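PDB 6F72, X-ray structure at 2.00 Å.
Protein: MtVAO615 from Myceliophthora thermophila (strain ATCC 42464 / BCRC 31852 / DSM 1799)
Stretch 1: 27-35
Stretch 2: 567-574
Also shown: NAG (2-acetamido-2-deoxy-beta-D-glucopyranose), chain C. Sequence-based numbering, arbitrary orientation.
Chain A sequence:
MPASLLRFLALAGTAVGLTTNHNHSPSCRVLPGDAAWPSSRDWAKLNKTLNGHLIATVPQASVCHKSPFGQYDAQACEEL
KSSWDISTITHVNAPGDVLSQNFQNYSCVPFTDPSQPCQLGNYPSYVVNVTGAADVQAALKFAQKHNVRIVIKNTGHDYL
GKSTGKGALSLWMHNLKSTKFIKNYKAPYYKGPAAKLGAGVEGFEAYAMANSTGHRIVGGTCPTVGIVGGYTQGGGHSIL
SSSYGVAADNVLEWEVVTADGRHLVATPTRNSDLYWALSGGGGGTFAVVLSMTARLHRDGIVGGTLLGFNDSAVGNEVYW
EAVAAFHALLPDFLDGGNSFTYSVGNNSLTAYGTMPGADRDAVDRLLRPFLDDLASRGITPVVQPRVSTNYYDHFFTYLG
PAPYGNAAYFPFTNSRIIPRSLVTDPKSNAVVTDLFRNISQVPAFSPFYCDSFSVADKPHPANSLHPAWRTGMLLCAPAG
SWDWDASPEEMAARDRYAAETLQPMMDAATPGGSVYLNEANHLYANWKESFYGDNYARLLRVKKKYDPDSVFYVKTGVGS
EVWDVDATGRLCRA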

# COMPACT_ATOMS: atom_id res chain seq x y z
N SER A 27 4.95 -29.34 -12.85
CA SER A 27 4.03 -28.58 -13.74
C SER A 27 3.25 -27.52 -12.94
O SER A 27 3.23 -26.35 -13.31
CB SER A 27 3.08 -29.53 -14.47
OG SER A 27 2.55 -28.94 -15.64
N CYS A 28 2.64 -27.96 -11.83
CA CYS A 28 1.83 -27.10 -10.96
C CYS A 28 2.30 -27.15 -9.50
O CYS A 28 2.88 -28.15 -9.07
CB CYS A 28 0.38 -27.56 -11.00
SG CYS A 28 -0.42 -27.48 -12.62
N ARG A 29 2.05 -26.08 -8.75
CA ARG A 29 2.26 -26.07 -7.30
C ARG A 29 1.26 -27.01 -6.63
O ARG A 29 0.10 -27.09 -7.06
CB ARG A 29 2.08 -24.67 -6.72
CG ARG A 29 3.12 -23.65 -7.12
CD ARG A 29 4.53 -24.08 -6.75
NE ARG A 29 5.47 -22.99 -6.94
CZ ARG A 29 6.79 -23.13 -7.03
NH1 ARG A 29 7.34 -24.34 -6.95
NH2 ARG A 29 7.55 -22.06 -7.22
N VAL A 30 1.72 -27.71 -5.60
CA VAL A 30 0.88 -28.68 -4.88
C VAL A 30 -0.13 -27.99 -3.94
O VAL A 30 0.16 -26.93 -3.37
CB VAL A 30 1.71 -29.75 -4.11
CG1 VAL A 30 2.47 -30.66 -5.07
CG2 VAL A 30 2.64 -29.12 -3.07
N LEU A 31 -1.30 -28.61 -3.81
CA LEU A 31 -2.39 -28.09 -2.99
C LEU A 31 -2.77 -29.07 -1.89
O LEU A 31 -2.53 -30.28 -2.05
CB LEU A 31 -3.61 -27.76 -3.87
CG LEU A 31 -3.51 -26.53 -4.79
CD1 LEU A 31 -4.86 -26.28 -5.46
CD2 LEU A 31 -3.06 -25.28 -4.05
N PRO A 32 -3.34 -28.58 -0.75
CA PRO A 32 -3.84 -29.55 0.25
C PRO A 32 -4.85 -30.47 -0.41
O PRO A 32 -5.70 -30.00 -1.19
CB PRO A 32 -4.50 -28.67 1.32
CG PRO A 32 -3.88 -27.32 1.13
CD PRO A 32 -3.62 -27.19 -0.34
N GLY A 33 -4.71 -31.77 -0.16
CA GLY A 33 -5.52 -32.79 -0.81
C GLY A 33 -4.75 -33.60 -1.84
O GLY A 33 -5.09 -34.76 -2.09
N ASP A 34 -3.72 -33.00 -2.45
CA ASP A 34 -2.87 -33.68 -3.44
C ASP A 34 -2.10 -34.84 -2.81
O ASP A 34 -1.68 -34.75 -1.65
CB ASP A 34 -1.86 -32.71 -4.05
CG ASP A 34 -2.50 -31.63 -4.91
OD1 ASP A 34 -3.75 -31.59 -5.00
OD2 ASP A 34 -1.75 -30.80 -5.48
N ALA A 35 -1.92 -35.90 -3.59
CA ALA A 35 -1.06 -37.02 -3.20
C ALA A 35 0.34 -36.53 -2.82
O ALA A 35 0.94 -37.05 -1.88
CB ALA A 35 -1.00 -38.05 -4.31
N ALA A 567 -8.91 -22.41 -12.35
CA ALA A 567 -10.23 -22.10 -11.75
C ALA A 567 -10.28 -22.32 -10.24
O ALA A 567 -10.92 -21.53 -9.51
CB ALA A 567 -11.32 -22.91 -12.44
N THR A 568 -9.60 -23.37 -9.78
CA THR A 568 -9.56 -23.76 -8.37
C THR A 568 -8.59 -22.87 -7.57
O THR A 568 -8.63 -22.86 -6.34
CB THR A 568 -9.16 -25.25 -8.23
OG1 THR A 568 -7.74 -25.40 -8.31
CG2 THR A 568 -9.81 -26.12 -9.30
N GLY A 569 -7.72 -22.14 -8.27
CA GLY A 569 -6.74 -21.25 -7.63
C GLY A 569 -5.31 -21.78 -7.58
O GLY A 569 -4.43 -21.14 -6.99
N ARG A 570 -5.09 -22.94 -8.19
CA ARG A 570 -3.78 -23.58 -8.30
C ARG A 570 -2.84 -22.82 -9.24
O ARG A 570 -3.23 -22.39 -10.33
CB ARG A 570 -3.94 -25.02 -8.80
CG ARG A 570 -2.70 -25.89 -8.64
CD ARG A 570 -2.86 -27.21 -9.38
NE ARG A 570 -3.79 -28.13 -8.72
CZ ARG A 570 -3.49 -28.89 -7.67
NH1 ARG A 570 -2.27 -28.85 -7.13
NH2 ARG A 570 -4.41 -29.70 -7.15
N LEU A 571 -1.59 -22.69 -8.81
CA LEU A 571 -0.54 -22.09 -9.62
C LEU A 571 0.07 -23.14 -10.53
O LEU A 571 0.57 -24.16 -10.06
CB LEU A 571 0.49 -21.42 -8.73
CG LEU A 571 0.54 -19.89 -8.76
CD1 LEU A 571 -0.75 -19.25 -8.25
CD2 LEU A 571 1.74 -19.42 -7.95
N CYS A 572 -0.01 -22.91 -11.84
CA CYS A 572 0.59 -23.80 -12.84
C CYS A 572 1.46 -23.03 -13.84
O CYS A 572 1.18 -21.88 -14.16
CB CYS A 572 -0.48 -24.61 -13.58
SG CYS A 572 -1.46 -25.72 -12.55
N ARG A 573 2.52 -23.67 -14.32
CA ARG A 573 3.46 -23.02 -15.24
C ARG A 573 2.79 -22.75 -16.58
O ARG A 573 2.29 -23.67 -17.24
CB ARG A 573 4.76 -23.81 -15.39
CG ARG A 573 5.70 -23.60 -14.21
CD ARG A 573 7.14 -24.04 -14.46
NE ARG A 573 7.99 -23.63 -13.34
CZ ARG A 573 8.82 -22.58 -13.33
NH1 ARG A 573 8.97 -21.81 -14.40
NH2 ARG A 573 9.52 -22.31 -12.25
N ALA A 574 2.76 -21.47 -16.96
CA ALA A 574 2.20 -21.04 -18.22
C ALA A 574 2.99 -21.64 -19.39
O ALA A 574 4.16 -22.01 -19.26
CB ALA A 574 2.19 -19.52 -18.30
OXT ALA A 574 2.46 -21.78 -20.49
C1 NAG C . -13.68 -18.69 -9.33
C2 NAG C . -14.56 -19.48 -10.30
C3 NAG C . -13.74 -19.98 -11.49
C4 NAG C . -12.94 -18.85 -12.17
C5 NAG C . -12.19 -17.97 -11.16
C6 NAG C . -11.70 -16.68 -11.81
C7 NAG C . -16.51 -20.58 -9.23
C8 NAG C . -17.00 -21.85 -8.61
N2 NAG C . -15.24 -20.61 -9.66
O3 NAG C . -14.65 -20.58 -12.43
O4 NAG C . -11.96 -19.42 -13.05
O5 NAG C . -12.99 -17.64 -10.01
O6 NAG C . -12.76 -15.71 -11.87
O7 NAG C . -17.24 -19.59 -9.31

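Segments far apart in sequence are often fastened by a few different bonds acting over a short length of chain, and the terminal regions of MtVAO615 offer a compact example. Residues 27-35 and 567-574 bury 461 Å² between them, yet no two touching residues lie closer than 536 positions in sequence.

The covalent element is a disulfide. C28 and C572 face each other with their CA atoms 4.0 Å apart, both side chains adopt the m rotamer, and C28 SG meets C572 SG at 2.0 Å with a chi3 of 105°. Cysteine is the residue that can close such a link, and here it joins two backbones that lie in register at this pair.

Main-chain hydrogen bonds accompany that register. R573 N donates to S27 O (3.0 Å, nearly linear at 170°), and R29 N donates to L571 O at 2.8 Å. Together they frame C28 and C572 as a single beta bridge, the disulfide spanning the very pair that the backbone bonds enclose. Because these bonds use only peptide groups, they ask little of the side chains of S27 and R573, both of which lie exposed.

The ionic element centres on R570, which gives up more surface to the other stretch than any other residue here, 104 Å². Its CA-to-CB bond points sideways, but chi1 and chi2 are both t and chi3 turns to m, bringing the guanidinium to D34. The salt bridge is two-pronged: R570 NH1 lies 2.6 Å from D34 OD2, and R570 NH2 lies 2.9 Å from D34 OD1. R570 NH1 also donates to the carbonyl R29 O at 3.0 Å. Arginine suits this place because its planar, multiply donating head can serve a carboxylate and a carbonyl together, both near the plane of the group.

The carboxylate is itself held in position. A type II turn runs from L31 to D34, closed by D34 N to L31 O at 3.0 Å, while L31 N donates to D34 OD2 at 2.8 Å. Within the turn, G33 has a phi of 107° and a psi of -28°, where a CB would jam against the carbonyl oxygen of P32; glycine avoids this.

Van der Waals packing completes the contact. L31, buried and directed toward the second stretch, covers one face of the R570 guanidinium, with L31 CG 3.5 Å from R570 NH1. Nearer the bridge, R29 CG packs 3.8 Å from L571 CB, and C28 CB lies 3.6 Å from R570 CD, so the arginine's aliphatic portion contributes as well as its charge.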